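Local atomic coordinates of fusolin (Anomala cuprea entomopoxvirus, PDB entry 4YN1), a protein that forms the spindle-shaped micro-crystals of an insect poxvirus that enhance virulence, and probably attacks chitin as a lytic polysaccharide monooxygenase-like protein. Residues S176-V181 with Y196-P201; V200-R205 with A231-R236. All coordinates share one frame; numbering follows the deposited sequence.

Contact 1 of 2, residues S176-V181 with Y196-P201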
ATOM      1  N   SER A 176      11.044  14.811   0.128  1.00 12.78           N
ATOM      2  CA  SER A 176      12.042  15.370  -0.793  1.00 12.04           C
ATOM      3  C   SER A 176      11.588  15.325  -2.234  1.00 15.91           C
ATOM      4  O   SER A 176      10.785  14.475  -2.634  1.00 13.75           O
ATOM      5  CB  SER A 176      13.343  14.562  -0.686  1.00 18.64           C
ATOM      6  OG  SER A 176      14.433  15.194  -1.336  1.00 25.12           O
ATOM      7  N   THR A 177      12.186  16.197  -3.044  1.00 12.90           N
ATOM      8  CA  THR A 177      12.051  16.110  -4.490  1.00 13.09           C
ATOM      9  C   THR A 177      13.034  14.993  -4.811  1.00 15.32           C
ATOM     10  O   THR A 177      13.978  14.764  -4.054  1.00 14.65           O
ATOM     11  CB  THR A 177      12.404  17.447  -5.187  1.00 22.59           C
ATOM     12  OG1 THR A 177      13.682  17.843  -4.723  1.00 30.07           O
ATOM     13  CG2 THR A 177      11.406  18.514  -4.911  1.00 23.03           C
ATOM     14  N   VAL A 178      12.727  14.206  -5.824  1.00 12.93           N
ATOM     15  CA  VAL A 178      13.497  13.020  -6.221  1.00 11.47           C
ATOM     16  C   VAL A 178      13.771  13.093  -7.728  1.00 14.89           C
ATOM     17  O   VAL A 178      12.814  13.264  -8.478  1.00 13.03           O
ATOM     18  CB  VAL A 178      12.679  11.732  -5.886  1.00 14.60           C
ATOM     19  CG1 VAL A 178      13.406  10.468  -6.381  1.00 14.15           C
ATOM     20  CG2 VAL A 178      12.417  11.638  -4.379  1.00 13.82           C
ATOM     21  N   PRO A 179      15.014  12.860  -8.191  1.00 16.30           N
ATOM     22  CA  PRO A 179      15.270  12.896  -9.645  1.00 16.75           C
ATOM     23  C   PRO A 179      14.749  11.655 -10.354  1.00 18.06           C
ATOM     24  O   PRO A 179      14.797  10.566  -9.804  1.00 15.47           O
ATOM     25  CB  PRO A 179      16.798  12.961  -9.735  1.00 18.83           C
ATOM     26  CG  PRO A 179      17.286  12.304  -8.501  1.00 23.58           C
ATOM     27  CD  PRO A 179      16.259  12.618  -7.433  1.00 18.95           C
ATOM     28  N   LEU A 180      14.305  11.838 -11.602  1.00 14.50           N
ATOM     29  CA  LEU A 180      13.915  10.765 -12.495  1.00 13.91           C
ATOM     30  C   LEU A 180      15.179  10.119 -13.025  1.00 18.72           C
ATOM     31  O   LEU A 180      16.028  10.811 -13.578  1.00 20.07           O
ATOM     32  CB  LEU A 180      13.075  11.343 -13.638  1.00 13.29           C
ATOM     33  CG  LEU A 180      12.476  10.368 -14.614  1.00 17.49           C
ATOM     34  CD1 LEU A 180      11.441   9.475 -13.945  1.00 15.97           C
ATOM     35  CD2 LEU A 180      11.814  11.117 -15.770  1.00 20.97           C
ATOM     36  N   VAL A 181      15.309   8.813 -12.867  1.00 13.76           N
ATOM     37  CA  VAL A 181      16.497   8.054 -13.261  1.00 13.18           C
ATOM     38  C   VAL A 181      16.144   6.881 -14.134  1.00 17.23           C
ATOM     39  O   VAL A 181      15.012   6.446 -14.156  1.00 15.45           O
ATOM     40  CB  VAL A 181      17.336   7.597 -12.027  1.00 17.19           C
ATOM     41  CG1 VAL A 181      17.918   8.804 -11.251  1.00 17.80           C
ATOM     42  CG2 VAL A 181      16.535   6.679 -11.092  1.00 16.32           C
ATOM     43  N   TYR A 196      11.540   6.659 -10.245  1.00 11.39           N
ATOM     44  CA  TYR A 196      11.995   7.491  -9.128  1.00 11.16           C
ATOM     45  C   TYR A 196      12.424   6.536  -8.029  1.00 15.86           C
ATOM     46  O   TYR A 196      11.592   5.745  -7.544  1.00 14.02           O
ATOM     47  CB  TYR A 196      10.894   8.390  -8.580  1.00 13.13           C
ATOM     48  CG  TYR A 196      10.407   9.442  -9.549  1.00 14.62           C
ATOM     49  CD1 TYR A 196      11.124  10.617  -9.753  1.00 16.63           C
ATOM     50  CD2 TYR A 196       9.246   9.251 -10.288  1.00 14.99           C
ATOM     51  CE1 TYR A 196      10.684  11.585 -10.654  1.00 14.82           C
ATOM     52  CE2 TYR A 196       8.800  10.211 -11.187  1.00 15.96           C
ATOM     53  CZ  TYR A 196       9.503  11.394 -11.338  1.00 20.15           C
ATOM     54  OH  TYR A 196       9.040  12.340 -12.202  1.00 17.72           O
ATOM     55  N   ARG A 197      13.715   6.529  -7.694  1.00 13.02           N
ATOM     56  CA  ARG A 197      14.239   5.714  -6.621  1.00 12.55           C
ATOM     57  C   ARG A 197      14.632   6.629  -5.482  1.00 17.21           C
ATOM     58  O   ARG A 197      15.198   7.692  -5.711  1.00 15.46           O
ATOM     59  CB  ARG A 197      15.430   4.838  -7.034  1.00 14.86           C
ATOM     60  CG  ARG A 197      15.057   3.746  -8.041  1.00 18.99           C
ATOM     61  CD  ARG A 197      16.175   2.706  -8.236  1.00 19.58           C
ATOM     62  NE  ARG A 197      17.394   3.348  -8.709  1.00 16.55           N
ATOM     63  CZ  ARG A 197      17.772   3.486  -9.978  1.00 20.56           C
ATOM     64  NH1 ARG A 197      17.067   2.931 -10.960  1.00 16.51           N
ATOM     65  NH2 ARG A 197      18.866   4.164 -10.275  1.00 15.75           N
ATOM     66  N   MET A 198      14.309   6.251  -4.259  1.00 13.81           N
ATOM     67  CA  MET A 198      14.639   7.092  -3.098  1.00 12.26           C
ATOM     68  C   MET A 198      14.971   6.184  -1.923  1.00 15.62           C
ATOM     69  O   MET A 198      14.366   5.124  -1.764  1.00 14.21           O
ATOM     70  CB  MET A 198      13.487   8.084  -2.773  1.00 14.02           C
ATOM     71  CG  MET A 198      12.190   7.421  -2.376  1.00 16.01           C
ATOM     72  SD  MET A 198      10.675   8.235  -2.852  1.00 19.32           S
ATOM     73  CE  MET A 198      10.563   7.692  -4.630  1.00 15.62           C
ATOM     74  N   ILE A 199      15.960   6.567  -1.130  1.00 12.82           N
ATOM     75  CA  ILE A 199      16.346   5.792   0.041  1.00 12.75           C
ATOM     76  C   ILE A 199      15.480   6.244   1.181  1.00 15.94           C
ATOM     77  O   ILE A 199      15.596   7.384   1.629  1.00 14.50           O
ATOM     78  CB  ILE A 199      17.862   5.919   0.415  1.00 16.15           C
ATOM     79  CG1 ILE A 199      18.786   5.573  -0.792  1.00 20.34           C
ATOM     80  CG2 ILE A 199      18.182   5.022   1.631  1.00 17.96           C
ATOM     81  CD1 ILE A 199      18.578   4.267  -1.359  1.00 31.94           C
ATOM     82  N   VAL A 200      14.624   5.342   1.661  1.00 13.97           N
ATOM     83  CA  VAL A 200      13.699   5.627   2.735  1.00 13.24           C
ATOM     84  C   VAL A 200      14.223   4.989   4.035  1.00 15.20           C
ATOM     85  O   VAL A 200      14.361   3.773   4.078  1.00 12.35           O
ATOM     86  CB  VAL A 200      12.281   5.113   2.396  1.00 15.85           C
ATOM     87  CG1 VAL A 200      11.299   5.383   3.547  1.00 15.24           C
ATOM     88  CG2 VAL A 200      11.761   5.777   1.133  1.00 15.68           C
ATOM     89  N   PRO A 201      14.453   5.788   5.092  1.00 13.44           N
ATOM     90  CA  PRO A 201      14.893   5.208   6.389  1.00 13.59           C
ATOM     91  C   PRO A 201      13.686   4.656   7.125  1.00 15.02           C
ATOM     92  O   PRO A 201      12.928   5.395   7.749  1.00 16.15           O
ATOM     93  CB  PRO A 201      15.522   6.403   7.124  1.00 15.35           C
ATOM     94  CG  PRO A 201      14.875   7.601   6.543  1.00 20.04           C
ATOM     95  CD  PRO A 201      14.336   7.256   5.169  1.00 14.87           C
TER
HETATM   96  O   HOH W   1      15.820   8.557  -8.166  1.00 14.97           O

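Contact 2 of 2, residues V200-R205 with A231-R236. With EDO (1,2-ethanediol), chain C.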
ATOM      1  N   VAL A 200      14.624   5.342   1.661  1.00 13.97           N
ATOM      2  CA  VAL A 200      13.699   5.627   2.735  1.00 13.24           C
ATOM      3  C   VAL A 200      14.223   4.989   4.035  1.00 15.20           C
ATOM      4  O   VAL A 200      14.361   3.773   4.078  1.00 12.35           O
ATOM      5  CB  VAL A 200      12.281   5.113   2.396  1.00 15.85           C
ATOM      6  CG1 VAL A 200      11.299   5.383   3.547  1.00 15.24           C
ATOM      7  CG2 VAL A 200      11.761   5.777   1.133  1.00 15.68           C
ATOM      8  N   PRO A 201      14.453   5.788   5.092  1.00 13.44           N
ATOM      9  CA  PRO A 201      14.893   5.208   6.389  1.00 13.59           C
ATOM     10  C   PRO A 201      13.686   4.656   7.125  1.00 15.02           C
ATOM     11  O   PRO A 201      12.928   5.395   7.749  1.00 16.15           O
ATOM     12  CB  PRO A 201      15.522   6.403   7.124  1.00 15.35           C
ATOM     13  CG  PRO A 201      14.875   7.601   6.543  1.00 20.04           C
ATOM     14  CD  PRO A 201      14.336   7.256   5.169  1.00 14.87           C
ATOM     15  N   VAL A 202      13.477   3.352   7.016  1.00 12.06           N
ATOM     16  CA  VAL A 202      12.298   2.732   7.613  1.00  9.83           C
ATOM     17  C   VAL A 202      12.625   2.355   9.053  1.00 15.78           C
ATOM     18  O   VAL A 202      13.596   1.625   9.264  1.00 12.64           O
ATOM     19  CB  VAL A 202      11.839   1.508   6.792  1.00 14.76           C
ATOM     20  CG1 VAL A 202      10.610   0.858   7.433  1.00 14.16           C
ATOM     21  CG2 VAL A 202      11.522   1.925   5.359  1.00 14.14           C
ATOM     22  N   PRO A 203      11.824   2.810  10.041  1.00 12.85           N
ATOM     23  CA  PRO A 203      12.079   2.428  11.422  1.00 11.60           C
ATOM     24  C   PRO A 203      11.809   0.942  11.627  1.00 14.21           C
ATOM     25  O   PRO A 203      10.910   0.342  11.012  1.00 11.49           O
ATOM     26  CB  PRO A 203      11.090   3.316  12.217  1.00 13.24           C
ATOM     27  CG  PRO A 203       9.974   3.549  11.306  1.00 18.72           C
ATOM     28  CD  PRO A 203      10.632   3.674   9.953  1.00 15.46           C
ATOM     29  N   TYR A 204      12.613   0.332  12.460  1.00 11.58           N
ATOM     30  CA  TYR A 204      12.436  -1.064  12.793  1.00  9.98           C
ATOM     31  C   TYR A 204      11.044  -1.315  13.371  1.00 10.46           C
ATOM     32  O   TYR A 204      10.528  -0.518  14.142  1.00 10.84           O
ATOM     33  CB  TYR A 204      13.497  -1.510  13.803  1.00 10.35           C
ATOM     34  CG  TYR A 204      13.269  -2.898  14.357  1.00 10.98           C
ATOM     35  CD1 TYR A 204      12.421  -3.108  15.442  1.00 12.22           C
ATOM     36  CD2 TYR A 204      13.946  -3.993  13.843  1.00 10.15           C
ATOM     37  CE1 TYR A 204      12.195  -4.391  15.942  1.00 13.42           C
ATOM     38  CE2 TYR A 204      13.738  -5.275  14.347  1.00  9.37           C
ATOM     39  CZ  TYR A 204      12.915  -5.459  15.437  1.00 12.82           C
ATOM     40  OH  TYR A 204      12.698  -6.738  15.884  1.00 15.39           O
ATOM     41  N   ARG A 205      10.512  -2.489  13.058  1.00  9.31           N
ATOM     42  CA  ARG A 205       9.241  -2.993  13.553  1.00  9.50           C
ATOM     43  C   ARG A 205       9.368  -4.481  13.752  1.00 12.98           C
ATOM     44  O   ARG A 205      10.035  -5.133  12.958  1.00 12.20           O
ATOM     45  CB  ARG A 205       8.148  -2.748  12.499  1.00  9.97           C
ATOM     46  CG  ARG A 205       7.816  -1.273  12.223  1.00  8.94           C
ATOM     47  CD  ARG A 205       7.010  -0.702  13.342  1.00  9.39           C
ATOM     48  NE  ARG A 205       6.703   0.708  13.153  1.00 11.68           N
ATOM     49  CZ  ARG A 205       7.433   1.727  13.590  1.00 17.28           C
ATOM     50  NH1 ARG A 205       8.588   1.511  14.225  1.00 12.08           N
ATOM     51  NH2 ARG A 205       7.018   2.972  13.406  1.00 10.79           N
ATOM     52  N   ALA A 231       4.370  -4.335   4.378  1.00  9.14           N
ATOM     53  CA  ALA A 231       5.718  -4.859   4.636  1.00  8.33           C
ATOM     54  C   ALA A 231       5.869  -5.428   6.045  1.00 11.10           C
ATOM     55  O   ALA A 231       5.077  -5.138   6.937  1.00  9.71           O
ATOM     56  CB  ALA A 231       6.737  -3.747   4.399  1.00  9.88           C
ATOM     57  N   VAL A 232       6.889  -6.232   6.224  1.00 10.38           N
ATOM     58  CA  VAL A 232       7.261  -6.809   7.523  1.00  9.25           C
ATOM     59  C   VAL A 232       8.740  -7.140   7.487  1.00 14.47           C
ATOM     60  O   VAL A 232       9.264  -7.531   6.440  1.00 12.46           O
ATOM     61  CB  VAL A 232       6.380  -8.079   7.821  1.00 11.47           C
ATOM     62  CG1 VAL A 232       6.713  -9.237   6.885  1.00 11.75           C
ATOM     63  CG2 VAL A 232       6.508  -8.498   9.274  1.00 11.37           C
ATOM     64  N   PHE A 233       9.405  -7.021   8.622  1.00 10.14           N
ATOM     65  CA  PHE A 233      10.785  -7.414   8.730  1.00  9.55           C
ATOM     66  C   PHE A 233      10.863  -8.839   9.233  1.00 13.84           C
ATOM     67  O   PHE A 233      10.091  -9.234  10.106  1.00 13.32           O
ATOM     68  CB  PHE A 233      11.563  -6.495   9.684  1.00 11.07           C
ATOM     69  CG  PHE A 233      11.747  -5.099   9.168  1.00 11.22           C
ATOM     70  CD1 PHE A 233      12.524  -4.855   8.045  1.00 13.66           C
ATOM     71  CD2 PHE A 233      11.143  -4.019   9.799  1.00 12.87           C
ATOM     72  CE1 PHE A 233      12.699  -3.557   7.570  1.00 13.95           C
ATOM     73  CE2 PHE A 233      11.304  -2.726   9.309  1.00 15.13           C
ATOM     74  CZ  PHE A 233      12.088  -2.503   8.204  1.00 13.99           C
ATOM     75  N   ALA A 234      11.770  -9.627   8.679  1.00 12.80           N
ATOM     76  CA  ALA A 234      12.030 -10.960   9.209  1.00 12.90           C
ATOM     77  C   ALA A 234      13.285 -10.870  10.091  1.00 14.06           C
ATOM     78  O   ALA A 234      14.403 -10.677   9.603  1.00 12.49           O
ATOM     79  CB  ALA A 234      12.218 -11.988   8.084  1.00 14.12           C
ATOM     80  N   ASN A 235      13.091 -11.011  11.408  1.00 11.35           N
ATOM     81  CA  ASN A 235      14.192 -10.983  12.371  1.00 11.64           C
ATOM     82  C   ASN A 235      15.057 -12.195  12.130  1.00 14.39           C
ATOM     83  O   ASN A 235      14.534 -13.262  11.806  1.00 15.69           O
ATOM     84  CB  ASN A 235      13.685 -10.939  13.807  1.00 14.55           C
ATOM     85  CG  ASN A 235      13.188  -9.561  14.191  1.00 17.18           C
ATOM     86  OD1 ASN A 235      13.935  -8.708  14.660  1.00 12.90           O
ATOM     87  ND2 ASN A 235      11.944  -9.276  13.935  1.00 23.25           N
ATOM     88  N   ARG A 236      16.358 -12.032  12.232  1.00 13.18           N
ATOM     89  CA  ARG A 236      17.294 -13.127  11.993  1.00 12.26           C
ATOM     90  C   ARG A 236      17.176 -14.115  13.162  1.00 15.14           C
ATOM     91  O   ARG A 236      17.152 -13.680  14.319  1.00 14.33           O
ATOM     92  CB  ARG A 236      18.713 -12.582  11.927  1.00 16.42           C
ATOM     93  CG  ARG A 236      19.722 -13.537  11.381  1.00 33.75           C
ATOM     94  CD  ARG A 236      21.021 -12.806  11.142  1.00 48.63           C
ATOM     95  NE  ARG A 236      21.984 -13.642  10.433  1.00 61.47           N
ATOM     96  CZ  ARG A 236      23.210 -13.260  10.092  1.00 74.64           C
ATOM     97  NH1 ARG A 236      23.645 -12.041  10.396  1.00 50.75           N
ATOM     98  NH2 ARG A 236      24.015 -14.095   9.446  1.00 70.34           N
TER
HETATM   99  C1  EDO C 404       8.314 -10.494  12.400  1.00 37.29           C
HETATM  100  O1  EDO C 404       8.920  -9.228  12.565  1.00 36.53           O
HETATM  101  C2  EDO C 404       9.161 -11.569  13.132  1.00 37.16           C
HETATM  102  O2  EDO C 404      10.497 -11.591  12.617  1.00 28.36           O
HETATM  103  O   HOH W   2       8.281  -6.081  11.004  1.00 12.10           O

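Contact 1 of 2, residues S176-V181 with Y196-P201
L180 lays its CD1 methyl over one face of the Y196 ring, a CH-pi contact 3.9 Å from the ring centroid and displaced toward the rim. CG stands anti to the backbone N (chi1 -175°), and chi2 near 65° then puts CD1 over the ring; a branched apolar leucine suits this aromatic face. The tyrosine hydroxyl is hydrogen-bonded to E145. At the ring's edge lies the carbonyl oxygen of V178, 3.4 Å from CD1 of Y196, where the slightly positive C-H rim suits an oxygen. V178 divides its methyls: CG1 lies 3.9 Å from CB of Y196 and 3.4 Å from R197 O, while CG2 reaches CB of M198 at 4.0 Å, so beta-branching lets one short side chain touch residues two apart. The unbranched chain of buried M198 accommodates that methyl. V181 sets CG2 over one face of the R197 guanidinium, 3.5 Å from NH2; NH1 bonds to the carbonyl of N182. Water 1 donates to P179 O at 2.8 Å and accepts from R197 N. These side chains pack where strand 180-182 and the loop before it meet strand 194-203, a border hairpin in the immunoglobulin-like beta-sandwich characteristic of the LPMO family.

Contact 2 of 2, residues V200-R205 with A231-R236
Y204 holds CG anti to its backbone N (chi1 172°), while N235 turns CG anti to its carbonyl carbon, and the two side chains meet at about a right angle. The phenol OH donates to OD1 of N235 at 2.6 Å, a short bond entering at 114° to the C=O and only slightly tilted from the carbonyl plane. The amide oxygen thus sits at the edge of the tyrosine ring, with ring and amide planes 69° apart. A tyrosine suits this place because its long rigid ring spans the gap between the two backbones and ends in a donor, while asparagine offers an acceptor and a donor on one flat group.

The first bond of the F233 side chain points at 200-205, and the ring is met at its rim: the carbonyl oxygens of P203 and R205 approach CE2 and CD2 of F233 near the ring plane, R205 O standing 3.5 Å from CD2. CG1 of V202 adds an apolar touch at the same rim, 3.8 Å from CZ of F233. I132, L124 and the ring of F209 also pack around it; a flat apolar ring suits this buried place, since its weakly positive C-H rim can still face carbonyl oxygens. The main chains are linked by water 2, which donates to R205 O and accepts from F233 N, both at 2.8 Å. R205 turns back within its own segment, NH1 donating to Y204 O, and its NH2 bonds to T154 O.

An ethanediol, probably from the crystallisation liquor, receives both N235 N and ND2 on its O2, while its O1 donates to F233 O at 2.7 Å. The phenol bond to OD1 sets the amide flip, and the adventitious diol on ND2 agrees with it. Without the diol, that bond and water 2 still bridge the segments beside the F233 ring.

Along the chain, 176-181 comes first, leaving strand 170-176 and entering strand 180-182; contact 1 then closes the hairpin whose connecting loop spans 183-193 and which returns through strand 194-203. That strand runs on into 200-205, where contact 2 begins, so the two contacts follow one another, sharing V200 and P201, and neither nests in nor crosses the other. Contact 2 closes a longer excursion through strands 209-217 and 223-234. Their centres lie 19 Å apart. Contact 1 lies where the chain passes from strand 170-176 of the mixed sheet to border strand 180-182 of the antiparallel sheet; contact 2 ties the far end of strand 194-203 to strand 223-234, thereby joining the two sheets.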